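Side-chain contacts in alpha-glucosidase (Pseudoalteromonas sp. K8, PDB 5HQA), which hydrolyses alpha-glucosides as a chloride-activated, calcium-binding enzyme of glycoside hydrolase family 97: residues N417-N422 with I433-P438; T442-R445 with N450-T453. All coordinates share one frame; numbering follows the deposited sequence.

Contact 1: residues N417-N422 with I433-P438. With CA (calcium ion), chain C; AC1 (4,6-dideoxy-4-{[(1S,4R,5S,6S)-4,5,6-trihydroxy-3-(hydroxymethyl)cyclohex-2-en-1-yl]amino}-alpha-D-glucopyranose), chain B.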
ATOM      1  N   ASN A 417      10.846 -12.594  -4.021  1.00 11.96           N
ATOM      2  CA  ASN A 417      12.295 -12.469  -3.911  1.00 12.77           C
ATOM      3  C   ASN A 417      12.864 -11.504  -4.947  1.00 13.43           C
ATOM      4  O   ASN A 417      13.843 -10.797  -4.667  1.00 13.78           O
ATOM      5  CB  ASN A 417      12.945 -13.847  -4.050  1.00 14.79           C
ATOM      6  CG  ASN A 417      12.710 -14.720  -2.830  1.00 18.05           C
ATOM      7  OD1 ASN A 417      12.430 -14.205  -1.743  1.00 19.47           O
ATOM      8  ND2 ASN A 417      12.813 -16.042  -2.999  1.00 14.29           N
ATOM      9  N   GLU A 418      12.265 -11.463  -6.139  1.00 13.75           N
ATOM     10  CA  GLU A 418      12.729 -10.569  -7.192  1.00 13.69           C
ATOM     11  C   GLU A 418      12.552  -9.104  -6.796  1.00 14.61           C
ATOM     12  O   GLU A 418      13.448  -8.280  -7.020  1.00 14.86           O
ATOM     13  CB  GLU A 418      11.979 -10.891  -8.486  1.00 14.48           C
ATOM     14  CG  GLU A 418      12.629 -10.367  -9.743  1.00 18.27           C
ATOM     15  CD  GLU A 418      13.961 -11.036 -10.066  1.00 23.34           C
ATOM     16  OE1 GLU A 418      14.155 -12.234  -9.750  1.00 22.48           O
ATOM     17  OE2 GLU A 418      14.823 -10.340 -10.639  1.00 25.18           O
ATOM     18  N   TYR A 419      11.406  -8.759  -6.200  1.00 13.72           N
ATOM     19  CA  TYR A 419      11.198  -7.380  -5.764  1.00 12.30           C
ATOM     20  C   TYR A 419      12.225  -6.982  -4.715  1.00 13.28           C
ATOM     21  O   TYR A 419      12.798  -5.888  -4.769  1.00 13.98           O
ATOM     22  CB  TYR A 419       9.796  -7.194  -5.184  1.00 10.58           C
ATOM     23  CG  TYR A 419       8.646  -7.253  -6.161  1.00 10.74           C
ATOM     24  CD1 TYR A 419       8.494  -6.284  -7.155  1.00 11.16           C
ATOM     25  CD2 TYR A 419       7.679  -8.253  -6.056  1.00 10.97           C
ATOM     26  CE1 TYR A 419       7.411  -6.334  -8.037  1.00 10.91           C
ATOM     27  CE2 TYR A 419       6.600  -8.313  -6.926  1.00  9.48           C
ATOM     28  CZ  TYR A 419       6.476  -7.355  -7.914  1.00 11.08           C
ATOM     29  OH  TYR A 419       5.399  -7.405  -8.768  1.00 12.03           O
ATOM     30  N   LEU A 420      12.440  -7.848  -3.720  1.00 12.93           N
ATOM     31  CA  LEU A 420      13.347  -7.485  -2.638  1.00 12.58           C
ATOM     32  C   LEU A 420      14.782  -7.372  -3.135  1.00 15.21           C
ATOM     33  O   LEU A 420      15.533  -6.519  -2.657  1.00 17.08           O
ATOM     34  CB  LEU A 420      13.238  -8.494  -1.491  1.00 14.25           C
ATOM     35  CG  LEU A 420      14.022  -8.077  -0.241  1.00 16.40           C
ATOM     36  CD1 LEU A 420      13.551  -6.717   0.255  1.00 16.91           C
ATOM     37  CD2 LEU A 420      13.921  -9.120   0.862  1.00 16.12           C
ATOM     38  N   HIS A 421      15.175  -8.194  -4.111  1.00 14.78           N
ATOM     39  CA  HIS A 421      16.505  -8.037  -4.687  1.00 15.38           C
ATOM     40  C   HIS A 421      16.676  -6.645  -5.276  1.00 15.84           C
ATOM     41  O   HIS A 421      17.708  -5.996  -5.069  1.00 16.71           O
ATOM     42  CB  HIS A 421      16.759  -9.086  -5.764  1.00 16.87           C
ATOM     43  CG  HIS A 421      17.948  -8.771  -6.617  1.00 18.65           C
ATOM     44  ND1 HIS A 421      19.243  -8.890  -6.159  1.00 23.63           N
ATOM     45  CD2 HIS A 421      18.039  -8.297  -7.883  1.00 19.55           C
ATOM     46  CE1 HIS A 421      20.081  -8.524  -7.113  1.00 22.51           C
ATOM     47  NE2 HIS A 421      19.378  -8.162  -8.170  1.00 22.15           N
ATOM     48  N   ASN A 422      15.665  -6.177  -6.011  1.00 14.60           N
ATOM     49  CA  ASN A 422      15.696  -4.845  -6.612  1.00 13.64           C
ATOM     50  C   ASN A 422      15.843  -3.765  -5.541  1.00 16.44           C
ATOM     51  O   ASN A 422      16.670  -2.848  -5.666  1.00 17.04           O
ATOM     52  CB  ASN A 422      14.417  -4.656  -7.439  1.00 12.89           C
ATOM     53  CG  ASN A 422      14.333  -3.300  -8.112  1.00 18.70           C
ATOM     54  OD1 ASN A 422      13.502  -2.471  -7.744  1.00 20.42           O
ATOM     55  ND2 ASN A 422      15.170  -3.079  -9.120  1.00 17.07           N
ATOM     56  N   ILE A 433      12.804   3.127  -3.904  1.00 14.53           N
ATOM     57  CA  ILE A 433      12.028   2.433  -4.925  1.00 12.40           C
ATOM     58  C   ILE A 433      10.543   2.668  -4.689  1.00 13.34           C
ATOM     59  O   ILE A 433      10.049   2.509  -3.564  1.00 12.00           O
ATOM     60  CB  ILE A 433      12.342   0.926  -4.946  1.00 11.83           C
ATOM     61  CG1 ILE A 433      13.793   0.696  -5.375  1.00 13.40           C
ATOM     62  CG2 ILE A 433      11.402   0.189  -5.896  1.00 12.17           C
ATOM     63  CD1 ILE A 433      14.096   1.202  -6.787  1.00 14.16           C
ATOM     64  N   ASN A 434       9.841   3.039  -5.762  1.00 12.04           N
ATOM     65  CA  ASN A 434       8.387   3.174  -5.819  1.00 11.92           C
ATOM     66  C   ASN A 434       7.904   2.133  -6.824  1.00 11.97           C
ATOM     67  O   ASN A 434       8.120   2.294  -8.029  1.00 14.34           O
ATOM     68  CB  ASN A 434       8.027   4.605  -6.243  1.00 13.45           C
ATOM     69  CG  ASN A 434       6.585   4.766  -6.701  1.00 15.38           C
ATOM     70  OD1 ASN A 434       5.724   3.923  -6.441  1.00 13.30           O
ATOM     71  ND2 ASN A 434       6.314   5.886  -7.377  1.00 14.38           N
ATOM     72  N   THR A 435       7.282   1.051  -6.347  1.00 11.26           N
ATOM     73  CA  THR A 435       6.997  -0.113  -7.189  1.00  9.81           C
ATOM     74  C   THR A 435       5.565  -0.071  -7.704  1.00  9.84           C
ATOM     75  O   THR A 435       4.620  -0.159  -6.911  1.00 10.85           O
ATOM     76  CB  THR A 435       7.198  -1.420  -6.423  1.00 10.45           C
ATOM     77  OG1 THR A 435       8.475  -1.422  -5.781  1.00 13.35           O
ATOM     78  CG2 THR A 435       7.108  -2.616  -7.385  1.00  9.68           C
ATOM     79  N   HIS A 436       5.398   0.004  -9.024  1.00 11.82           N
ATOM     80  CA  HIS A 436       4.086  -0.211  -9.625  1.00 12.91           C
ATOM     81  C   HIS A 436       3.965  -1.648 -10.123  1.00 14.55           C
ATOM     82  O   HIS A 436       4.963  -2.291 -10.458  1.00 13.50           O
ATOM     83  CB  HIS A 436       3.820   0.799 -10.748  1.00 12.31           C
ATOM     84  CG  HIS A 436       3.479   2.164 -10.226  1.00 12.52           C
ATOM     85  ND1 HIS A 436       2.458   2.936 -10.741  1.00 11.83           N
ATOM     86  CD2 HIS A 436       4.005   2.873  -9.194  1.00 12.13           C
ATOM     87  CE1 HIS A 436       2.382   4.068 -10.059  1.00 12.82           C
ATOM     88  NE2 HIS A 436       3.316   4.058  -9.123  1.00 12.44           N
ATOM     89  N   GLU A 437       2.725  -2.144 -10.158  1.00  9.73           N
ATOM     90  CA  GLU A 437       2.433  -3.569 -10.279  1.00  9.56           C
ATOM     91  C   GLU A 437       3.313  -4.361  -9.306  1.00 11.80           C
ATOM     92  O   GLU A 437       4.126  -5.192  -9.722  1.00 10.79           O
ATOM     93  CB  GLU A 437       2.601  -4.072 -11.707  1.00 11.33           C
ATOM     94  CG  GLU A 437       1.694  -3.332 -12.694  1.00 12.93           C
ATOM     95  CD  GLU A 437       2.206  -1.931 -13.001  1.00 16.30           C
ATOM     96  OE1 GLU A 437       3.411  -1.812 -13.300  1.00 16.06           O
ATOM     97  OE2 GLU A 437       1.426  -0.947 -12.901  1.00 16.42           O
ATOM     98  N   PRO A 438       3.167  -4.120  -7.997  1.00 11.51           N
ATOM     99  CA  PRO A 438       4.090  -4.674  -7.006  1.00  9.52           C
ATOM    100  C   PRO A 438       3.555  -5.942  -6.384  1.00 11.87           C
ATOM    101  O   PRO A 438       2.463  -6.405  -6.730  1.00 11.27           O
ATOM    102  CB  PRO A 438       4.125  -3.568  -5.954  1.00  9.22           C
ATOM    103  CG  PRO A 438       2.663  -3.165  -5.901  1.00  9.25           C
ATOM    104  CD  PRO A 438       2.158  -3.265  -7.348  1.00 11.04           C
TER
HETATM  105 CA    CA C 701      -0.482   0.552 -12.869  1.00 13.54          CA
HETATM  106  C1  AC1 B   3      -2.147  -1.479 -18.038  1.00 28.84           C
HETATM  107  O2  AC1 B   3      -2.852  -2.678 -16.088  1.00 22.59           O
HETATM  108  C2  AC1 B   3      -1.798  -1.847 -16.603  1.00 22.81           C
HETATM  109  C4A AC1 B   3       2.916   4.039 -15.753  1.00 15.05           C
HETATM  110  C3  AC1 B   3      -1.592  -0.624 -15.750  1.00 17.22           C
HETATM  111  O3  AC1 B   3      -1.336  -1.003 -14.386  1.00 15.78           O
HETATM  112  C4  AC1 B   3      -0.474   0.211 -16.316  1.00 15.63           C
HETATM  113  N4A AC1 B   3      -0.001   1.285 -15.387  1.00 14.18           N
HETATM  114  C5  AC1 B   3      -1.136   0.774 -17.564  1.00 23.06           C
HETATM  115  O5  AC1 B   3      -1.305  -0.342 -18.535  1.00 25.95           O
HETATM  116  C6  AC1 B   3      -0.381   1.880 -18.234  1.00 22.42           C
HETATM  117  C1B AC1 B   3       1.493   1.353 -15.204  1.00 19.62           C
HETATM  118  C2B AC1 B   3       1.876   2.528 -14.084  1.00 19.86           C
HETATM  119  O2B AC1 B   3       1.062   2.306 -12.932  1.00 13.05           O
HETATM  120  C3B AC1 B   3       1.750   3.817 -14.630  1.00 18.63           C
HETATM  121  O3B AC1 B   3       1.893   4.870 -13.643  1.00 17.17           O
HETATM  122  O4  AC1 B   3       2.729   5.277 -16.410  1.00 14.28           O
HETATM  123  C5B AC1 B   3       2.966   2.978 -16.732  1.00 14.41           C
HETATM  124  C7B AC1 B   3       2.230   1.564 -16.404  1.00 14.01           C
HETATM  125  C6B AC1 B   3       4.155   2.981 -17.707  1.00 15.74           C
HETATM  126  O6B AC1 B   3       5.285   2.578 -16.999  1.00 22.24           O
HETATM  127  O   HOH W   1      10.748  -2.926  -7.829  1.00 16.25           O
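Helix 413-428 and strand 432-435, successive elements of the (beta/alpha)8-type catalytic barrel, meet where Y419 hydrogen-bonds to the turn that carries calcium ligand E437. With CG anti to the carbonyl carbon, chi1 of -70° brings the Y419 phenol across to the turn, where OH donates to the backbone O of E437 at 2.7 Å, 16° out of the carbonyl plane. Ring carbon CE1 of Y419 lies 3.8 Å from methyl CG2 of T435, the two side chains crossing at a slant. A phenylalanine here is likely to leave the E437 carbonyl without its hydroxyl partner and the turn less firmly held. E437 OE2 binds calcium at 2.4 Å, joined by E154, E455, E461 and three atoms of the acarbose unit AC1, while OE1 accepts from the backbone N of Y389. H436 ND1 gives a nearly straight bond (172°) to AC1 O2B, itself a calcium ligand, 2.7 Å away in the ring plane; D489 holds NE2. At the other end, N422 OD1 rests 3.8 Å from I433 CD1 and accepts from a water; its ND2 pairs with Y366. Helix 363-379 flanks N422, and strands 384-388 and 451-454 lie on either side of strand 432-435.

Contact 2: residues T442-R445 with N450-T453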
ATOM      1  N   THR A 442       3.528  -5.459   2.906  1.00  9.47           N
ATOM      2  CA  THR A 442       3.383  -6.244   4.129  1.00  9.57           C
ATOM      3  C   THR A 442       4.241  -5.672   5.253  1.00 13.47           C
ATOM      4  O   THR A 442       4.583  -6.392   6.201  1.00 13.28           O
ATOM      5  CB  THR A 442       3.705  -7.728   3.891  1.00 10.68           C
ATOM      6  OG1 THR A 442       5.058  -7.878   3.445  1.00 11.14           O
ATOM      7  CG2 THR A 442       2.766  -8.304   2.820  1.00  9.41           C
ATOM      8  N   GLY A 443       4.580  -4.383   5.170  1.00 10.97           N
ATOM      9  CA  GLY A 443       5.306  -3.697   6.224  1.00 10.44           C
ATOM     10  C   GLY A 443       6.813  -3.706   6.096  1.00 12.77           C
ATOM     11  O   GLY A 443       7.497  -3.271   7.031  1.00 12.62           O
ATOM     12  N   LEU A 444       7.360  -4.171   4.970  1.00 12.02           N
ATOM     13  CA  LEU A 444       8.807  -4.303   4.862  1.00 13.92           C
ATOM     14  C   LEU A 444       9.532  -2.957   4.809  1.00 13.36           C
ATOM     15  O   LEU A 444      10.757  -2.934   4.985  1.00 14.41           O
ATOM     16  CB  LEU A 444       9.158  -5.148   3.633  1.00 13.38           C
ATOM     17  CG  LEU A 444       8.874  -6.639   3.818  1.00 12.70           C
ATOM     18  CD1 LEU A 444       8.857  -7.357   2.477  1.00 14.00           C
ATOM     19  CD2 LEU A 444       9.934  -7.238   4.740  1.00 13.94           C
ATOM     20  N   ARG A 445       8.818  -1.844   4.589  1.00 11.82           N
ATOM     21  CA  ARG A 445       9.445  -0.529   4.710  1.00 12.57           C
ATOM     22  C   ARG A 445      10.085  -0.315   6.081  1.00 14.13           C
ATOM     23  O   ARG A 445      10.998   0.507   6.207  1.00 14.15           O
ATOM     24  CB  ARG A 445       8.418   0.584   4.438  1.00 11.72           C
ATOM     25  CG  ARG A 445       7.240   0.590   5.428  1.00 12.05           C
ATOM     26  CD  ARG A 445       6.174   1.613   5.036  1.00 12.69           C
ATOM     27  NE  ARG A 445       4.898   1.390   5.722  1.00 12.55           N
ATOM     28  CZ  ARG A 445       4.332   2.240   6.586  1.00 13.33           C
ATOM     29  NH1 ARG A 445       4.922   3.396   6.907  1.00 10.98           N
ATOM     30  NH2 ARG A 445       3.154   1.936   7.130  1.00 12.77           N
ATOM     31  N   ASN A 450      14.125   2.193   2.299  1.00 13.20           N
ATOM     32  CA  ASN A 450      14.129   2.794   0.971  1.00 13.05           C
ATOM     33  C   ASN A 450      13.002   2.268   0.093  1.00 12.97           C
ATOM     34  O   ASN A 450      12.841   2.745  -1.035  1.00 14.23           O
ATOM     35  CB  ASN A 450      15.474   2.573   0.274  1.00 13.55           C
ATOM     36  CG  ASN A 450      15.700   1.136  -0.096  1.00 15.85           C
ATOM     37  OD1 ASN A 450      15.422   0.235   0.694  1.00 15.89           O
ATOM     38  ND2 ASN A 450      16.175   0.900  -1.314  1.00 16.12           N
ATOM     39  N   TRP A 451      12.219   1.300   0.576  1.00 12.02           N
ATOM     40  CA  TRP A 451      11.037   0.833  -0.154  1.00 12.34           C
ATOM     41  C   TRP A 451       9.882   1.746   0.243  1.00 14.10           C
ATOM     42  O   TRP A 451       9.066   1.434   1.114  1.00 13.99           O
ATOM     43  CB  TRP A 451      10.742  -0.631   0.157  1.00 11.22           C
ATOM     44  CG  TRP A 451      10.009  -1.331  -0.960  1.00 12.08           C
ATOM     45  CD1 TRP A 451       9.450  -0.751  -2.065  1.00 11.80           C
ATOM     46  CD2 TRP A 451       9.795  -2.738  -1.095  1.00 12.64           C
ATOM     47  NE1 TRP A 451       8.895  -1.712  -2.878  1.00 12.31           N
ATOM     48  CE2 TRP A 451       9.094  -2.941  -2.304  1.00 12.09           C
ATOM     49  CE3 TRP A 451      10.131  -3.848  -0.314  1.00 14.70           C
ATOM     50  CZ2 TRP A 451       8.722  -4.210  -2.749  1.00 12.19           C
ATOM     51  CZ3 TRP A 451       9.766  -5.111  -0.761  1.00 14.92           C
ATOM     52  CH2 TRP A 451       9.070  -5.280  -1.967  1.00 14.49           C
ATOM     53  N   ILE A 452       9.816   2.906  -0.415  1.00 13.79           N
ATOM     54  CA  ILE A 452       9.057   4.012   0.166  1.00 14.54           C
ATOM     55  C   ILE A 452       7.565   3.922  -0.138  1.00 13.85           C
ATOM     56  O   ILE A 452       6.743   4.333   0.690  1.00 14.12           O
ATOM     57  CB  ILE A 452       9.642   5.366  -0.279  1.00 13.25           C
ATOM     58  CG1 ILE A 452       9.728   5.457  -1.802  1.00 12.68           C
ATOM     59  CG2 ILE A 452      11.013   5.554   0.341  1.00 12.77           C
ATOM     60  CD1 ILE A 452      10.210   6.802  -2.292  1.00 13.04           C
ATOM     61  N   THR A 453       7.173   3.384  -1.288  1.00 11.43           N
ATOM     62  CA  THR A 453       5.758   3.346  -1.624  1.00 11.41           C
ATOM     63  C   THR A 453       5.557   2.359  -2.773  1.00 12.05           C
ATOM     64  O   THR A 453       6.514   1.799  -3.318  1.00 11.20           O
ATOM     65  CB  THR A 453       5.243   4.756  -1.960  1.00 12.78           C
ATOM     66  OG1 THR A 453       3.808   4.766  -1.939  1.00 13.31           O
ATOM     67  CG2 THR A 453       5.745   5.226  -3.338  1.00 10.08           C
TER
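Two side-chain rotations set the meeting of L444 with W451: in W451, CG lies anti to the backbone N (chi1 -153°), and in L444, CG lies anti to the carbonyl carbon (chi1 -74°). Both side chains then run the same way, side by side, and they meet at the six-membered end of the indole, where L444 CD1 comes to 4.0 Å from W451 CZ3. The methyl approaches obliquely, and this apolar touch involves one branch of the leucine. One residue on, the contact passes to the backbone: R445 CB packs against the carbonyl O of W451 at 3.5 Å, in the region where the two chains run closest, with the CA atoms of R445 and W451 5.3 Å apart. The R445 chain extends from CG to NE and carries the guanidinium away from the strand to a salt bridge between NH2 and E72, a residue between strands 53-67 and 75-89 of a separate, antiparallel sheet. The pairing joins the loop 442-445 to strand 451-454, the parallel neighbour of strand 432-435 in the catalytic (beta/alpha)8-type barrel. W451 sits at the middle of an inverse gamma turn, a tight three-residue bend of the backbone running from N450 to I452. The indole also packs on Y419 and V423 of helix 413-428, and R454 makes a cation-pi contact with it. Its NE1 donates to T435 OG1, a buried polar group thereby satisfied by the adjoining strand, while N250 packs against L444.

How the contacts relate
From the N terminus, helix 413-428 leads through a short connection to strand 432-435, and contact 1 closes that loop by bringing 417-422 back against 433-438. The chain then continues past P438 into the loop before strand 451-454, where contact 2 closes a smaller one, 442-445 on 450-453. The two contacts follow in series, neither nesting nor crossing, with centres 10 Å apart. They are joined through neighbouring parallel strands: I433 N lies 2.9 Å from N450 O, probably a hydrogen bond, and the N434 carboxamide packs on the T453 methyl. Together they tie one helix, two barrel strands and the intervening loop; only contact 1 reaches the calcium site.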